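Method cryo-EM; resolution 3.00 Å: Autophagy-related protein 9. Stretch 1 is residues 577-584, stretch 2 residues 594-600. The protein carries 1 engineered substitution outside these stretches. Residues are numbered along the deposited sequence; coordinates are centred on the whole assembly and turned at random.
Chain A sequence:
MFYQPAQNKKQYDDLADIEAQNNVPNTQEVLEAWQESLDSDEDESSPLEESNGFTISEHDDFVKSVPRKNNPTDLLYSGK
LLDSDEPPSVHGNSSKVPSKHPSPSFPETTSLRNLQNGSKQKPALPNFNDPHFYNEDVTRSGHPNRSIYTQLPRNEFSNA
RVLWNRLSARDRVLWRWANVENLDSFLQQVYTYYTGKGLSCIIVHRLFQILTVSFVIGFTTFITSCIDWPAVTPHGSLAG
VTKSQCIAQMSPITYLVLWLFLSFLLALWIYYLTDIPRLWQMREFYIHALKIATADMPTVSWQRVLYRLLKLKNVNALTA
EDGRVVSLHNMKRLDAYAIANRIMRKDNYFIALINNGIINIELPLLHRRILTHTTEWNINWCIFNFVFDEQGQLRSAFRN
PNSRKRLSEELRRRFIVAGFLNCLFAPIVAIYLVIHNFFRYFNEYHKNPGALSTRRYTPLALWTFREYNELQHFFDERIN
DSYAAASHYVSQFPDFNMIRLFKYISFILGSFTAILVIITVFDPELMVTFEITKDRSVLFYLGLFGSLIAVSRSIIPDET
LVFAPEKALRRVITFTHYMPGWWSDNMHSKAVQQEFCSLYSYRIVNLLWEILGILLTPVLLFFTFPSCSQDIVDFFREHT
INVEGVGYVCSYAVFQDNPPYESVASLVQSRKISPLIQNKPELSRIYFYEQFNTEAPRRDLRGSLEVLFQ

Stretch 1, residues 577-584: HYMPGWWS
Stretch 2 594-600: QEFCSLY

The contact pairs an irregular segment with a helix and is made entirely by side chains. Residues 577-584 leave a preceding helix at His577, whose positive phi (57/21) breaks the helical path; Tyr578 and Met579 then run extended (-123/106 and -133/103), Pro580 sits at -54/165, and from Gly581 to Ser584 the chain turns, with phi/psi of -63/-41, -81/-2, -73/-35 and -61/-17. Residues 594-599 are the last part of a helix that starts earlier in the chain, and Tyr600 (-118/87) is the first residue to leave it. The backbones stay well apart: the nearest CA atoms, those of Trp583 and Glu595, are 9.8 Å from each other, so long side chains must span the gap. Together the stretches bury 261 Å².

The polar part centres on Glu595, which gives up more surface than any other residue here. Its CA-to-CB bond points toward stretch 1, and chi1 -165° (t) and chi2 -166° (t) extend the chain to its full reach, with chi3 at 9°. The carboxylate thus arrives among three aromatic residues and a proline. Trp583, with chi1 -76° (m) and chi2 12°, presents the edge of its indole, and Glu595 OE1 lies near the ring plane. The modelled separation of Trp583 NE1 and Glu595 OE1, 2.3 Å, is too short for a hydrogen bond and counts as a clash, so the approach can be described but no bond inferred. Trp582 points its CA-to-CB bond sideways, yet chi1 72° (p) and chi2 -84° bring its ring closer, until Trp582 CZ2 is 3.0 Å from Glu595 OE1 in an oblique approach. Glu595 OE2 has looser neighbours: Tyr578 OH at 3.9 Å, beyond hydrogen-bonding range, and Pro580 CG at 4.1 Å. No hydrogen bond crosses between the stretches.

Two apolar contacts accompany the carboxylate. One turn further along the helix, Leu599 (chi1 -68°, m; chi2 159°, t) points toward stretch 1 and sets its CD1 3.5 Å from Tyr578 CE2, oblique to the phenol ring; Tyr578 reaches it with chi1 169° (t) and chi2 76°. Buried Trp583 also meets buried Phe596, whose CA-to-CB bond points sideways (chi1 -177°, t; chi2 -99°). Trp583 CH2 and Phe596 CD2 are 4.2 Å apart and the rings meet obliquely.

Local hydrogen bonds accompany each backbone course. In the turn, Trp583 N to Pro580 O and Ser584 N to Gly581 O are both weak at 3.3 Å. In the helix, Ser598 N to Gln594 O and Leu599 N to Glu595 O are each 3.0 Å, and Tyr600 N to Phe596 O is 2.8 Å. Ser598, with chi1 82° (p), also turns its OG back to Glu595 O at a very short 2.5 Å.

The rule to read is one of spacing: Glu595 and Leu599, four residues apart, both point toward the loop, and Tyr578 touches both.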

# COMPACT_ATOMS: atom_id res chain seq x y z
N HIS A 577 -7.30 24.48 -4.45
CA HIS A 577 -8.51 23.66 -4.42
C HIS A 577 -9.60 24.22 -5.31
O HIS A 577 -10.77 23.89 -5.13
CB HIS A 577 -9.05 23.50 -3.00
CG HIS A 577 -8.10 22.84 -2.06
ND1 HIS A 577 -8.26 22.89 -0.69
CD2 HIS A 577 -6.99 22.11 -2.28
CE1 HIS A 577 -7.28 22.22 -0.11
NE2 HIS A 577 -6.50 21.74 -1.05
N TYR A 578 -9.25 25.05 -6.28
CA TYR A 578 -10.23 25.75 -7.11
C TYR A 578 -9.98 25.40 -8.56
O TYR A 578 -9.03 25.89 -9.17
CB TYR A 578 -10.14 27.25 -6.89
CG TYR A 578 -10.93 28.06 -7.88
CD1 TYR A 578 -12.31 28.14 -7.79
CD2 TYR A 578 -10.31 28.74 -8.91
CE1 TYR A 578 -13.03 28.87 -8.69
CE2 TYR A 578 -11.03 29.47 -9.81
CZ TYR A 578 -12.39 29.54 -9.69
OH TYR A 578 -13.11 30.28 -10.59
N MET A 579 -10.85 24.56 -9.12
CA MET A 579 -10.84 24.22 -10.54
C MET A 579 -12.26 24.32 -11.06
O MET A 579 -13.08 23.42 -10.80
CB MET A 579 -10.27 22.83 -10.78
CG MET A 579 -10.41 22.34 -12.21
SD MET A 579 -9.42 20.87 -12.55
CE MET A 579 -9.87 19.83 -11.17
N PRO A 580 -12.61 25.39 -11.76
CA PRO A 580 -13.94 25.49 -12.35
C PRO A 580 -14.29 24.30 -13.22
O PRO A 580 -13.42 23.51 -13.59
CB PRO A 580 -13.86 26.77 -13.18
CG PRO A 580 -12.87 27.58 -12.48
CD PRO A 580 -11.86 26.64 -11.90
N GLY A 581 -15.57 24.15 -13.54
CA GLY A 581 -15.99 22.99 -14.31
C GLY A 581 -15.37 22.97 -15.70
O GLY A 581 -14.95 21.92 -16.18
N TRP A 582 -15.30 24.13 -16.34
CA TRP A 582 -14.84 24.19 -17.72
C TRP A 582 -13.32 24.17 -17.85
O TRP A 582 -12.82 24.18 -18.98
CB TRP A 582 -15.40 25.44 -18.39
CG TRP A 582 -14.77 26.69 -17.92
CD1 TRP A 582 -15.12 27.40 -16.82
CD2 TRP A 582 -13.70 27.38 -18.54
NE1 TRP A 582 -14.31 28.51 -16.71
CE2 TRP A 582 -13.43 28.52 -17.76
CE3 TRP A 582 -12.93 27.16 -19.69
CZ2 TRP A 582 -12.43 29.43 -18.08
CZ3 TRP A 582 -11.94 28.06 -20.01
CH2 TRP A 582 -11.70 29.18 -19.21
N TRP A 583 -12.58 24.14 -16.74
CA TRP A 583 -11.15 23.89 -16.83
C TRP A 583 -10.86 22.44 -17.14
O TRP A 583 -9.90 22.14 -17.85
CB TRP A 583 -10.46 24.26 -15.52
CG TRP A 583 -10.27 25.71 -15.30
CD1 TRP A 583 -10.84 26.72 -15.99
CD2 TRP A 583 -9.44 26.31 -14.30
NE1 TRP A 583 -10.42 27.92 -15.49
CE2 TRP A 583 -9.56 27.70 -14.45
CE3 TRP A 583 -8.61 25.81 -13.30
CZ2 TRP A 583 -8.89 28.59 -13.63
CZ3 TRP A 583 -7.95 26.70 -12.49
CH2 TRP A 583 -8.08 28.07 -12.67
N SER A 584 -11.69 21.52 -16.63
CA SER A 584 -11.39 20.10 -16.72
C SER A 584 -11.29 19.60 -18.15
O SER A 584 -10.76 18.51 -18.38
CB SER A 584 -12.45 19.29 -15.97
OG SER A 584 -12.22 17.90 -16.09
N GLN A 594 -5.32 32.71 -18.91
CA GLN A 594 -5.84 34.07 -18.83
C GLN A 594 -6.75 34.24 -17.62
O GLN A 594 -6.66 35.24 -16.89
CB GLN A 594 -6.59 34.42 -20.11
CG GLN A 594 -5.76 34.33 -21.37
CD GLN A 594 -4.87 35.53 -21.56
OE1 GLN A 594 -5.31 36.67 -21.47
NE2 GLN A 594 -3.59 35.28 -21.83
N GLU A 595 -7.61 33.26 -17.36
CA GLU A 595 -8.46 33.33 -16.18
C GLU A 595 -7.64 33.29 -14.90
O GLU A 595 -7.84 34.10 -13.99
CB GLU A 595 -9.48 32.20 -16.20
CG GLU A 595 -10.62 32.42 -15.23
CD GLU A 595 -11.44 31.18 -15.00
OE1 GLU A 595 -11.02 30.11 -15.47
OE2 GLU A 595 -12.50 31.27 -14.34
N PHE A 596 -6.70 32.35 -14.81
CA PHE A 596 -5.90 32.25 -13.60
C PHE A 596 -5.06 33.50 -13.38
O PHE A 596 -4.76 33.84 -12.23
CB PHE A 596 -5.00 31.03 -13.65
CG PHE A 596 -4.20 30.83 -12.41
CD1 PHE A 596 -2.89 31.24 -12.34
CD2 PHE A 596 -4.77 30.25 -11.30
CE1 PHE A 596 -2.17 31.06 -11.19
CE2 PHE A 596 -4.05 30.08 -10.15
CZ PHE A 596 -2.75 30.48 -10.10
N CYS A 597 -4.68 34.19 -14.44
CA CYS A 597 -3.98 35.46 -14.26
C CYS A 597 -4.94 36.60 -13.96
O CYS A 597 -4.49 37.66 -13.51
CB CYS A 597 -3.14 35.79 -15.49
SG CYS A 597 -1.52 35.01 -15.49
N SER A 598 -6.23 36.42 -14.21
CA SER A 598 -7.20 37.34 -13.63
C SER A 598 -7.34 37.12 -12.13
O SER A 598 -7.61 38.07 -11.39
CB SER A 598 -8.56 37.18 -14.30
OG SER A 598 -9.26 36.09 -13.72
N LEU A 599 -7.15 35.88 -11.67
CA LEU A 599 -7.17 35.61 -10.23
C LEU A 599 -5.85 35.96 -9.55
O LEU A 599 -5.85 36.34 -8.38
CB LEU A 599 -7.49 34.15 -9.97
CG LEU A 599 -8.88 33.63 -10.32
CD1 LEU A 599 -8.82 32.15 -10.48
CD2 LEU A 599 -9.83 34.00 -9.22
N TYR A 600 -4.74 35.82 -10.25
CA TYR A 600 -3.39 35.95 -9.70
C TYR A 600 -2.72 37.12 -10.40
O TYR A 600 -2.03 36.93 -11.40
CB TYR A 600 -2.65 34.65 -9.92
CG TYR A 600 -1.22 34.57 -9.48
CD1 TYR A 600 -0.88 34.47 -8.15
CD2 TYR A 600 -0.21 34.50 -10.41
CE1 TYR A 600 0.42 34.36 -7.76
CE2 TYR A 600 1.09 34.39 -10.03
CZ TYR A 600 1.40 34.32 -8.70
OH TYR A 600 2.71 34.21 -8.32